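D-xylonate dehydratase (Caulobacter crescentus, PDB 5OYN) catalyses the dehydration of D-xylonate to 2-dehydro-3-deoxy-D-arabinonate, and of D-gluconate with similar efficiency, using a [2Fe-2S] cluster and magnesium. Local coordinates at residues 102-105 / 110-113; 60-63 / 69-72. All coordinates share one frame; numbering follows the deposited sequence.

Contact 1. Residues 102-105 / 110-113; sequences NCRR and LDRN. With FES (Fe2/s2 (inorganic) cluster), chain F.
Arg104 and Asp111 form a buried, two-pronged salt bridge that ties the loop after strand 90-95 to the first turn of helix 109-125, within the parallel alpha/beta core of the dehydratase N-terminal region. The guanidinium meets the carboxylate side-on. Arg104 NE gives its hydrogen to Asp111 OD2 at 2.6 Å, on the syn side of that oxygen but tilted out of the carboxylate plane, while Arg104 NH2 reaches Asp111 OD1 at 3.0 Å with an N-H...O angle of 166°. Both oxygens lie close to the guanidinium plane, but the two flat groups are turned 44° against each other, and NH2 approaches OD1 from farther above the carboxylate plane. A bend at chi2 of Arg104 (67°) helps bring its end to the acid.

Each end of the bridge has further partners. Arg104 NH2 also forms a salt bridge with Glu121 of the second subunit, its strongest polar partner, so the arginine answers two acids, one from each subunit. Asp111 OD1 receives a weak hydrogen bond from His97. The remaining nitrogen, Arg104 NH1, makes a weak bond to the carbonyl oxygen of Arg105 at 2.8 Å. Leu110 adds an apolar contact, its CB lying 3.6 Å from Arg104 NH2. At the start of the same loop segment, Asn102 turns to the iron-sulfur cluster, its OD1 3.4 Å from the bridging sulfide S1.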
loop_
_atom_site.group_PDB
_atom_site.type_symbol
_atom_site.label_atom_id
_atom_site.label_comp_id
_atom_site.label_asym_id
_atom_site.label_seq_id
_atom_site.Cartn_x
_atom_site.Cartn_y
_atom_site.Cartn_z
ATOM N N ASN A 102 -25.616 1.619 1.152
ATOM C CA ASN A 102 -26.223 1.137 2.391
ATOM C C ASN A 102 -26.323 2.238 3.447
ATOM O O ASN A 102 -27.325 2.315 4.167
ATOM C CB ASN A 102 -25.437 -0.053 2.937
ATOM C CG ASN A 102 -25.985 -1.395 2.479
ATOM O OD1 ASN A 102 -26.858 -1.480 1.606
ATOM N ND2 ASN A 102 -25.466 -2.462 3.074
ATOM N N CYS A 103 -25.314 3.107 3.560
ATOM C CA CYS A 103 -25.292 4.084 4.642
ATOM C C CYS A 103 -25.551 5.519 4.208
ATOM O O CYS A 103 -25.651 6.395 5.075
ATOM C CB CYS A 103 -23.944 4.048 5.375
ATOM S SG CYS A 103 -23.809 2.804 6.656
ATOM N N ARG A 104 -25.629 5.802 2.914
ATOM C CA ARG A 104 -25.801 7.180 2.472
ATOM C C ARG A 104 -27.231 7.661 2.734
ATOM O O ARG A 104 -28.202 7.015 2.332
ATOM C CB ARG A 104 -25.449 7.313 0.993
ATOM C CG ARG A 104 -25.927 8.599 0.385
ATOM C CD ARG A 104 -25.208 9.808 0.945
ATOM N NE ARG A 104 -25.217 10.890 -0.033
ATOM C CZ ARG A 104 -25.947 11.998 0.064
ATOM N NH1 ARG A 104 -26.739 12.195 1.109
ATOM N NH2 ARG A 104 -25.877 12.914 -0.892
ATOM N N ARG A 105 -27.355 8.806 3.409
ATOM C CA ARG A 105 -28.638 9.335 3.839
ATOM C C ARG A 105 -28.779 10.796 3.431
ATOM O O ARG A 105 -27.831 11.573 3.570
ATOM C CB ARG A 105 -28.792 9.181 5.358
ATOM C CG ARG A 105 -28.965 7.724 5.776
ATOM C CD ARG A 105 -28.838 7.542 7.271
ATOM N NE ARG A 105 -29.928 8.187 7.991
ATOM C CZ ARG A 105 -30.049 8.193 9.314
ATOM N NH1 ARG A 105 -29.146 7.584 10.077
ATOM N NH2 ARG A 105 -31.081 8.809 9.874
ATOM N N LEU A 110 -28.988 10.444 -4.595
ATOM C CA LEU A 110 -28.562 11.829 -4.709
ATOM C C LEU A 110 -27.182 11.950 -5.335
ATOM O O LEU A 110 -26.847 12.990 -5.913
ATOM C CB LEU A 110 -28.554 12.472 -3.326
ATOM C CG LEU A 110 -29.907 12.980 -2.858
ATOM C CD1 LEU A 110 -29.790 13.523 -1.448
ATOM C CD2 LEU A 110 -30.363 14.048 -3.816
ATOM N N ASP A 111 -26.367 10.908 -5.228
ATOM C CA ASP A 111 -24.944 11.036 -5.497
ATOM C C ASP A 111 -24.563 10.686 -6.924
ATOM O O ASP A 111 -23.510 11.134 -7.393
ATOM C CB ASP A 111 -24.160 10.161 -4.519
ATOM C CG ASP A 111 -24.072 10.792 -3.141
ATOM O OD1 ASP A 111 -24.065 12.043 -3.082
ATOM O OD2 ASP A 111 -24.019 10.055 -2.127
ATOM N N ARG A 112 -25.393 9.914 -7.630
ATOM C CA ARG A 112 -25.015 9.484 -8.966
ATOM C C ARG A 112 -24.762 10.678 -9.870
ATOM O O ARG A 112 -23.766 10.717 -10.601
ATOM C CB ARG A 112 -26.091 8.586 -9.550
ATOM C CG ARG A 112 -25.682 7.957 -10.853
ATOM C CD ARG A 112 -26.894 7.493 -11.624
ATOM N NE ARG A 112 -27.470 8.600 -12.372
ATOM C CZ ARG A 112 -28.723 8.641 -12.807
ATOM N NH1 ARG A 112 -29.549 7.632 -12.575
ATOM N NH2 ARG A 112 -29.142 9.697 -13.481
ATOM N N ASN A 113 -25.636 11.681 -9.806
ATOM C CA ASN A 113 -25.468 12.839 -10.670
ATOM C C ASN A 113 -24.311 13.712 -10.198
ATOM O O ASN A 113 -23.551 14.240 -11.020
ATOM C CB ASN A 113 -26.782 13.625 -10.740
ATOM C CG ASN A 113 -27.849 12.921 -11.603
ATOM O OD1 ASN A 113 -27.531 12.145 -12.507
ATOM N ND2 ASN A 113 -29.115 13.203 -11.321
HETATM FE FE1 FES F . -22.962 -1.367 -2.292
HETATM FE FE2 FES F . -25.558 -2.957 -2.063
HETATM S S1 FES F . -24.395 -1.721 -0.653
HETATM S S2 FES F . -23.848 -3.015 -3.453
#

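Contact 2. Residues 60-63 / 69-72; sequences AQTG and CNRI. With FES (Fe2/s2 (inorganic) cluster), chain F.
Thr62 and Asn70 bring their side chains together where strand 56-61 of the parallel sheet gives way to the loop that delivers a cluster cysteine, a loop that runs on into helix 73-87 in a beta-loop-alpha connection. Thr62 OG1 lies between its backbone N and carbonyl carbon (chi1 56°), which turns the hydroxyl to the asparagine and leaves CG2 farther off. The amide end of Asn70 comes in at OG1 and CB of Thr62, with ND2 2.9 Å from Thr62 OG1. Thr134, on the neighbouring strand 130-135, is the stronger partner of that hydroxyl, through its own OG1.

In Asn70 the CG branch stands opposite the carbonyl carbon (chi1 -71°), and the two ends of its amide serve different neighbours. OD1 accepts the backbone N-H of Cys137, a cluster ligand, while ND2 makes a weak hydrogen bond to Thr140. With an alanine here, the Cys137 N-H would probably lose its acceptor and a gap would be likely to open beside Thr62.

The backbones close up next to this pair, Gly63 CA approaching Arg71 CA to 3.6 Å. Gln61 steadies the turn from within: its extended chi1 (178°) and bent chi2 bring OE1 back to Gly63 N, 3.0 Å away, and its NE2 is taken up by Glu93 and His73 O. Arg71 points away from the strand, forms a salt bridge with Asp65 and makes a cation-pi contact with Tyr43 of the second subunit. Next to Asn70 in the chain, Cys69 SG binds FE1 of the cluster at 2.3 Å.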
loop_
_atom_site.group_PDB
_atom_site.type_symbol
_atom_site.label_atom_id
_atom_site.label_comp_id
_atom_site.label_asym_id
_atom_site.label_seq_id
_atom_site.Cartn_x
_atom_site.Cartn_y
_atom_site.Cartn_z
ATOM N N ALA A 60 -10.453 5.591 -12.838
ATOM C CA ALA A 60 -11.356 6.287 -11.920
ATOM C C ALA A 60 -11.636 5.363 -10.741
ATOM O O ALA A 60 -12.464 4.449 -10.828
ATOM C CB ALA A 60 -12.632 6.732 -12.618
ATOM N N GLN A 61 -10.916 5.606 -9.640
ATOM C CA GLN A 61 -10.973 4.773 -8.446
ATOM C C GLN A 61 -12.232 5.060 -7.650
ATOM O O GLN A 61 -12.507 6.210 -7.294
ATOM C CB GLN A 61 -9.751 5.028 -7.571
ATOM C CG GLN A 61 -9.761 4.237 -6.284
ATOM C CD GLN A 61 -9.742 2.744 -6.535
ATOM O OE1 GLN A 61 -10.789 2.127 -6.712
ATOM N NE2 GLN A 61 -8.544 2.156 -6.571
ATOM N N THR A 62 -12.985 4.014 -7.338
ATOM C CA THR A 62 -14.186 4.180 -6.542
ATOM C C THR A 62 -14.094 3.536 -5.171
ATOM O O THR A 62 -14.937 3.824 -4.312
ATOM C CB THR A 62 -15.401 3.619 -7.289
ATOM O OG1 THR A 62 -15.171 2.242 -7.629
ATOM C CG2 THR A 62 -15.675 4.459 -8.550
ATOM N N GLY A 63 -13.084 2.702 -4.935
ATOM C CA GLY A 63 -12.962 2.031 -3.657
ATOM C C GLY A 63 -12.369 2.951 -2.611
ATOM O O GLY A 63 -11.518 3.788 -2.905
ATOM N N CYS A 69 -18.194 -1.790 -0.790
ATOM C CA CYS A 69 -18.540 -2.593 -1.961
ATOM C C CYS A 69 -17.554 -2.425 -3.102
ATOM O O CYS A 69 -17.445 -3.326 -3.943
ATOM C CB CYS A 69 -19.926 -2.226 -2.460
ATOM S SG CYS A 69 -21.143 -2.225 -1.175
ATOM N N ASN A 70 -16.857 -1.290 -3.155
ATOM C CA ASN A 70 -15.911 -0.969 -4.211
ATOM C C ASN A 70 -14.464 -1.041 -3.754
ATOM O O ASN A 70 -13.556 -0.891 -4.580
ATOM C CB ASN A 70 -16.197 0.432 -4.768
ATOM C CG ASN A 70 -17.471 0.479 -5.590
ATOM O OD1 ASN A 70 -18.304 -0.428 -5.530
ATOM N ND2 ASN A 70 -17.625 1.531 -6.366
ATOM N N ARG A 71 -14.224 -1.284 -2.465
ATOM C CA ARG A 71 -12.885 -1.161 -1.916
ATOM C C ARG A 71 -11.922 -2.206 -2.470
ATOM O O ARG A 71 -10.703 -1.989 -2.416
ATOM C CB ARG A 71 -12.964 -1.246 -0.397
ATOM C CG ARG A 71 -11.676 -0.949 0.329
ATOM C CD ARG A 71 -11.952 -0.964 1.814
ATOM N NE ARG A 71 -10.797 -0.603 2.628
ATOM C CZ ARG A 71 -9.836 -1.454 2.984
ATOM N NH1 ARG A 71 -9.873 -2.724 2.580
ATOM N NH2 ARG A 71 -8.836 -1.025 3.740
ATOM N N ILE A 72 -12.437 -3.319 -3.016
ATOM C CA ILE A 72 -11.574 -4.303 -3.673
ATOM C C ILE A 72 -10.763 -3.668 -4.801
ATOM O O ILE A 72 -9.690 -4.168 -5.169
ATOM C CB ILE A 72 -12.405 -5.506 -4.190
ATOM C CG1 ILE A 72 -11.485 -6.605 -4.723
ATOM C CG2 ILE A 72 -13.396 -5.086 -5.271
ATOM C CD1 ILE A 72 -11.096 -7.619 -3.696
HETATM FE FE1 FES F . -22.962 -1.367 -2.292
HETATM FE FE2 FES F . -25.558 -2.957 -2.063
HETATM S S1 FES F . -24.395 -1.721 -0.653
HETATM S S2 FES F . -23.848 -3.015 -3.453
#

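Contacts 1 and 2 flank one iron-sulfur site, their centres 15 Å apart and their nearest atoms about 6 Å apart without touching. Contact 2 starts on strand 56-61, while the loop segment of contact 1 follows strand 90-95 of the same parallel sheet, consistent with a site assembled from loops after parallel strands. Contact 2 provides an iron ligand, whereas contact 1 reaches the pocket through Asn102; Cys137 and Cys210 are further cluster ligands. Magnesium lies about 10 Å from the Arg104 side chain and about 11 Å from that of Asn70, with its ligand Glu101 immediately before contact 1. Arg39 of the second subunit packs on both Asn102 and Cys69.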